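Local atomic coordinates of GphF Dehydratase 1 (Archangium violaceum, PDB entry 6MBF), a protein that probably dehydrates polyketide intermediates of the gephyronic acid polyketide synthase and takes part in the olefin rearrangement of that pathway. Residues A46-L59 against I75-A89. Numbering follows the deposited sequence.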
loop_
_atom_site.group_PDB
_atom_site.type_symbol
_atom_site.label_atom_id
_atom_site.label_comp_id
_atom_site.label_asym_id
_atom_site.label_seq_id
_atom_site.Cartn_x
_atom_site.Cartn_y
_atom_site.Cartn_z
ATOM N N ALA A 46 16.026 0.129 -9.893
ATOM C CA ALA A 46 14.917 0.625 -10.692
ATOM C C ALA A 46 13.886 1.273 -9.781
ATOM O O ALA A 46 13.667 0.815 -8.654
ATOM C CB ALA A 46 14.268 -0.513 -11.484
ATOM N N ILE A 47 13.269 2.349 -10.261
ATOM C CA ILE A 47 12.163 2.957 -9.529
ATOM C C ILE A 47 10.939 2.064 -9.687
ATOM O O ILE A 47 10.463 1.847 -10.805
ATOM C CB ILE A 47 11.871 4.372 -10.041
ATOM C CG1 ILE A 47 13.121 5.246 -9.979
ATOM C CG2 ILE A 47 10.719 4.993 -9.237
ATOM C CD1 ILE A 47 13.022 6.500 -10.836
ATOM N N VAL A 48 10.424 1.545 -8.572
ATOM C CA VAL A 48 9.310 0.596 -8.587
ATOM C C VAL A 48 8.163 1.173 -7.764
ATOM O O VAL A 48 8.328 1.464 -6.573
ATOM C CB VAL A 48 9.722 -0.784 -8.041
ATOM C CG1 VAL A 48 8.511 -1.714 -7.982
ATOM C CG2 VAL A 48 10.830 -1.404 -8.880
ATOM N N VAL A 49 7.001 1.332 -8.396
ATOM C CA VAL A 49 5.836 1.868 -7.702
ATOM C C VAL A 49 5.434 0.916 -6.581
ATOM O O VAL A 49 5.266 -0.288 -6.802
ATOM C CB VAL A 49 4.699 2.092 -8.711
ATOM C CG1 VAL A 49 3.346 2.327 -8.009
ATOM C CG2 VAL A 49 5.070 3.243 -9.662
ATOM N N LEU A 50 5.293 1.455 -5.368
ATOM C CA LEU A 50 4.897 0.643 -4.223
ATOM C C LEU A 50 3.503 0.054 -4.426
ATOM O O LEU A 50 2.590 0.731 -4.905
ATOM C CB LEU A 50 4.913 1.486 -2.946
ATOM C CG LEU A 50 6.245 1.875 -2.303
ATOM C CD1 LEU A 50 5.973 2.836 -1.159
ATOM C CD2 LEU A 50 6.947 0.628 -1.799
ATOM N N GLY A 51 3.344 -1.218 -4.050
ATOM C CA GLY A 51 2.049 -1.879 -4.147
ATOM C C GLY A 51 0.927 -1.197 -3.384
ATOM O O GLY A 51 -0.242 -1.312 -3.765
ATOM N N VAL A 52 1.251 -0.477 -2.302
ATOM C CA VAL A 52 0.212 0.241 -1.571
ATOM C C VAL A 52 -0.474 1.276 -2.453
ATOM O O VAL A 52 -1.619 1.650 -2.182
ATOM C CB VAL A 52 0.767 0.902 -0.283
ATOM C CG1 VAL A 52 1.039 -0.148 0.791
ATOM C CG2 VAL A 52 2.019 1.750 -0.576
ATOM N N THR A 53 0.211 1.751 -3.500
ATOM C CA THR A 53 -0.400 2.624 -4.494
ATOM C C THR A 53 -1.691 2.022 -5.034
ATOM O O THR A 53 -2.709 2.714 -5.154
ATOM C CB THR A 53 0.590 2.866 -5.635
ATOM O OG1 THR A 53 1.816 3.395 -5.100
ATOM C CG2 THR A 53 0.010 3.832 -6.669
ATOM N N TYR A 54 -1.665 0.721 -5.335
ATOM C CA TYR A 54 -2.834 0.057 -5.909
ATOM C C TYR A 54 -3.945 -0.084 -4.879
ATOM O O TYR A 54 -5.129 0.041 -5.217
ATOM C CB TYR A 54 -2.435 -1.316 -6.456
ATOM C CG TYR A 54 -1.216 -1.252 -7.345
ATOM C CD1 TYR A 54 -1.140 -0.323 -8.375
ATOM C CD2 TYR A 54 -0.129 -2.097 -7.138
ATOM C CE1 TYR A 54 -0.019 -0.243 -9.189
ATOM C CE2 TYR A 54 1.002 -2.025 -7.949
ATOM C CZ TYR A 54 1.049 -1.097 -8.973
ATOM O OH TYR A 54 2.168 -1.018 -9.780
ATOM N N LEU A 55 -3.591 -0.353 -3.623
ATOM C CA LEU A 55 -4.614 -0.437 -2.586
ATOM C C LEU A 55 -5.319 0.903 -2.408
ATOM O O LEU A 55 -6.551 0.954 -2.275
ATOM C CB LEU A 55 -3.985 -0.899 -1.271
ATOM C CG LEU A 55 -3.356 -2.297 -1.277
ATOM C CD1 LEU A 55 -2.782 -2.634 0.094
ATOM C CD2 LEU A 55 -4.400 -3.327 -1.686
ATOM N N GLU A 56 -4.556 2.005 -2.424
ATOM C CA GLU A 56 -5.168 3.327 -2.305
ATOM C C GLU A 56 -6.077 3.622 -3.494
ATOM O O GLU A 56 -7.193 4.123 -3.323
ATOM C CB GLU A 56 -4.094 4.415 -2.169
ATOM C CG GLU A 56 -4.625 5.848 -2.409
ATOM C CD GLU A 56 -5.687 6.307 -1.403
ATOM O OE1 GLU A 56 -5.923 5.641 -0.366
ATOM O OE2 GLU A 56 -6.296 7.364 -1.656
ATOM N N MET A 57 -5.609 3.329 -4.709
ATOM C CA MET A 57 -6.446 3.555 -5.883
ATOM C C MET A 57 -7.761 2.790 -5.774
ATOM O O MET A 57 -8.827 3.319 -6.111
ATOM C CB MET A 57 -5.685 3.160 -7.139
ATOM C CG MET A 57 -4.520 4.104 -7.447
ATOM S SD MET A 57 -3.478 3.520 -8.797
ATOM C CE MET A 57 -4.571 3.752 -10.201
ATOM N N ALA A 58 -7.706 1.554 -5.272
ATOM C CA ALA A 58 -8.919 0.751 -5.134
ATOM C C ALA A 58 -9.843 1.307 -4.054
ATOM O O ALA A 58 -11.064 1.357 -4.247
ATOM C CB ALA A 58 -8.554 -0.702 -4.841
ATOM N N LEU A 59 -9.288 1.721 -2.911
ATOM C CA LEU A 59 -10.117 2.346 -1.881
ATOM C C LEU A 59 -10.760 3.621 -2.400
ATOM O O LEU A 59 -11.940 3.889 -2.138
ATOM C CB LEU A 59 -9.279 2.655 -0.639
ATOM C CG LEU A 59 -8.744 1.474 0.156
ATOM C CD1 LEU A 59 -7.598 1.954 1.025
ATOM C CD2 LEU A 59 -9.862 0.840 1.008
ATOM N N ILE A 75 -13.791 -1.239 1.335
ATOM C CA ILE A 75 -13.256 -2.595 1.359
ATOM C C ILE A 75 -12.587 -2.914 0.027
ATOM O O ILE A 75 -13.131 -2.618 -1.043
ATOM C CB ILE A 75 -14.364 -3.621 1.658
ATOM C CG1 ILE A 75 -14.999 -3.335 3.025
ATOM C CG2 ILE A 75 -13.804 -5.026 1.615
ATOM C CD1 ILE A 75 -16.436 -3.821 3.137
ATOM N N VAL A 76 -11.404 -3.522 0.089
ATOM C CA VAL A 76 -10.779 -4.118 -1.087
ATOM C C VAL A 76 -10.453 -5.562 -0.730
ATOM O O VAL A 76 -9.898 -5.820 0.340
ATOM C CB VAL A 76 -9.505 -3.364 -1.534
ATOM C CG1 VAL A 76 -9.097 -3.824 -2.926
ATOM C CG2 VAL A 76 -9.713 -1.848 -1.526
ATOM N N GLU A 77 -10.810 -6.502 -1.606
ATOM C CA GLU A 77 -10.550 -7.914 -1.352
ATOM C C GLU A 77 -9.888 -8.563 -2.562
ATOM O O GLU A 77 -9.943 -8.046 -3.682
ATOM C CB GLU A 77 -11.847 -8.668 -0.996
ATOM C CG GLU A 77 -12.445 -8.279 0.347
ATOM C CD GLU A 77 -13.721 -9.039 0.662
ATOM O OE1 GLU A 77 -14.075 -9.148 1.856
ATOM O OE2 GLU A 77 -14.368 -9.527 -0.286
ATOM N N ASP A 78 -9.249 -9.712 -2.313
ATOM C CA ASP A 78 -8.746 -10.581 -3.382
ATOM C C ASP A 78 -7.741 -9.855 -4.267
ATOM O O ASP A 78 -7.795 -9.956 -5.494
ATOM C CB ASP A 78 -9.883 -11.127 -4.257
ATOM C CG ASP A 78 -10.736 -12.156 -3.563
ATOM O OD1 ASP A 78 -11.927 -12.263 -3.937
ATOM O OD2 ASP A 78 -10.229 -12.857 -2.665
ATOM N N VAL A 79 -6.840 -9.091 -3.653
ATOM C CA VAL A 79 -5.897 -8.282 -4.422
ATOM C C VAL A 79 -4.725 -9.149 -4.853
ATOM O O VAL A 79 -4.117 -9.849 -4.034
ATOM C CB VAL A 79 -5.407 -7.076 -3.607
ATOM C CG1 VAL A 79 -4.425 -6.243 -4.430
ATOM C CG2 VAL A 79 -6.582 -6.237 -3.150
ATOM N N THR A 80 -4.397 -9.086 -6.138
ATOM C CA THR A 80 -3.198 -9.695 -6.693
ATOM C C THR A 80 -2.396 -8.617 -7.410
ATOM O O THR A 80 -2.958 -7.846 -8.195
ATOM C CB THR A 80 -3.560 -10.836 -7.664
ATOM O OG1 THR A 80 -4.210 -11.900 -6.949
ATOM C CG2 THR A 80 -2.311 -11.379 -8.363
ATOM N N VAL A 81 -1.093 -8.557 -7.131
ATOM C CA VAL A 81 -0.159 -7.734 -7.899
ATOM C C VAL A 81 0.459 -8.610 -8.985
ATOM O O VAL A 81 1.165 -9.577 -8.686
ATOM C CB VAL A 81 0.927 -7.129 -6.997
ATOM C CG1 VAL A 81 1.930 -6.326 -7.823
ATOM C CG2 VAL A 81 0.303 -6.276 -5.906
ATOM N N TRP A 82 0.202 -8.266 -10.248
ATOM C CA TRP A 82 0.611 -9.086 -11.386
ATOM C C TRP A 82 1.989 -8.740 -11.940
ATOM O O TRP A 82 2.773 -9.644 -12.252
ATOM C CB TRP A 82 -0.430 -8.963 -12.496
ATOM C CG TRP A 82 -1.751 -9.483 -12.064
ATOM C CD1 TRP A 82 -2.807 -8.759 -11.593
ATOM C CD2 TRP A 82 -2.148 -10.857 -12.009
ATOM N NE1 TRP A 82 -3.847 -9.597 -11.277
ATOM C CE2 TRP A 82 -3.468 -10.889 -11.526
ATOM C CE3 TRP A 82 -1.520 -12.060 -12.340
ATOM C CZ2 TRP A 82 -4.172 -12.081 -11.355
ATOM C CZ3 TRP A 82 -2.218 -13.242 -12.171
ATOM C CH2 TRP A 82 -3.530 -13.245 -11.682
ATOM N N SER A 83 2.290 -7.457 -12.118
ATOM C CA SER A 83 3.548 -7.036 -12.727
ATOM C C SER A 83 3.905 -5.728 -12.044
ATOM O O SER A 83 3.022 -4.866 -11.892
ATOM C CB SER A 83 3.473 -6.821 -14.238
ATOM O OG SER A 83 3.558 -8.051 -14.938
ATOM N N PRO A 84 5.160 -5.544 -11.642
ATOM C CA PRO A 84 5.556 -4.257 -11.075
ATOM C C PRO A 84 5.461 -3.165 -12.126
ATOM O O PRO A 84 5.542 -3.417 -13.335
ATOM C CB PRO A 84 7.007 -4.494 -10.636
ATOM C CG PRO A 84 7.494 -5.560 -11.546
ATOM C CD PRO A 84 6.310 -6.446 -11.830
ATOM N N LEU A 85 5.259 -1.942 -11.653
ATOM C CA LEU A 85 5.295 -0.759 -12.497
ATOM C C LEU A 85 6.649 -0.090 -12.272
ATOM O O LEU A 85 6.914 0.464 -11.197
ATOM C CB LEU A 85 4.131 0.183 -12.187
ATOM C CG LEU A 85 4.146 1.540 -12.905
ATOM C CD1 LEU A 85 4.395 1.359 -14.390
ATOM C CD2 LEU A 85 2.834 2.287 -12.669
ATOM N N VAL A 86 7.512 -0.181 -13.267
ATOM C CA VAL A 86 8.817 0.461 -13.214
ATOM C C VAL A 86 8.694 1.808 -13.899
ATOM O O VAL A 86 8.231 1.889 -15.044
ATOM C CB VAL A 86 9.886 -0.406 -13.896
ATOM C CG1 VAL A 86 11.225 0.306 -13.882
ATOM C CG2 VAL A 86 9.976 -1.778 -13.230
ATOM N N LEU A 87 9.084 2.865 -13.194
ATOM C CA LEU A 87 9.137 4.209 -13.745
ATOM C C LEU A 87 10.574 4.553 -14.107
ATOM O O LEU A 87 11.505 4.234 -13.362
ATOM C CB LEU A 87 8.613 5.240 -12.740
ATOM C CG LEU A 87 7.158 5.079 -12.288
ATOM C CD1 LEU A 87 6.883 6.066 -11.159
ATOM C CD2 LEU A 87 6.177 5.271 -13.457
ATOM N N ARG A 88 10.758 5.209 -15.248
ATOM C CA ARG A 88 12.020 5.892 -15.507
ATOM C C ARG A 88 11.908 7.317 -14.982
ATOM O O ARG A 88 10.916 8.003 -15.248
ATOM C CB ARG A 88 12.366 5.902 -16.996
ATOM C CG ARG A 88 12.163 4.586 -17.702
ATOM C CD ARG A 88 13.006 3.449 -17.144
ATOM N NE ARG A 88 12.768 2.224 -17.918
ATOM C CZ ARG A 88 13.172 1.011 -17.549
ATOM N NH1 ARG A 88 13.840 0.844 -16.417
ATOM N NH2 ARG A 88 12.897 -0.042 -18.310
ATOM N N ALA A 89 12.912 7.747 -14.220
ATOM C CA ALA A 89 12.902 9.038 -13.536
ATOM C C ALA A 89 12.380 10.152 -14.430
ATOM O O ALA A 89 12.902 10.382 -15.527
ATOM C CB ALA A 89 14.312 9.375 -13.056
HETATM O O HOH W 1 13.809 2.971 -12.995
HETATM O O HOH W 2 4.445 -1.902 -8.789
#
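Val49 meets Leu85 through backbone and side chain together. Val49 N donates to Leu85 O at 2.9 Å, with an N-H...O angle of 174°, a nearly straight bond. On the same residue, with CG1 anti to the backbone N (chi1 166°), CG2 falls beside that N, reaches Leu87 CD1 at 3.7 Å and also packs on Leu85 CG. Two residues along, Leu87 N donates to Ile47 O at 2.9 Å, but the donor is tilted from the carbonyl plane, and a water accepts from Ile47 N and donates to Leu87 O, joining the two strands there. Between these bonds Val48 and Val86 form a non-hydrogen-bonded antiparallel pair, CA to CA 4.7 Å. A second water accepts from Leu85 N, donates to Val49 O and hydrogen-bonds Tyr54 OH at 2.6 Å, which probably helps hold the hydroxyl close to Leu85 CB.

In this double-hotdog dehydratase, helix 52-65 is the central helix that the N-terminal hotdog's sheet wraps. Its segment 52-59 passes strand 75-77 at an axis distance of 8.4 Å and an angle of 128°. Both methyls of Val76 lie 3.7 Å from Ala58 CB, while Leu59 CD2 touches Val76 CG2. Beyond the corner at Asp78, both methyls of Val79 lie against Leu55 CD2, nearly one turn earlier in the helix. Phe104 of strand 103-109 packs on both Ala58 and Val76, and Leu203 of helix 200-214 touches Leu55.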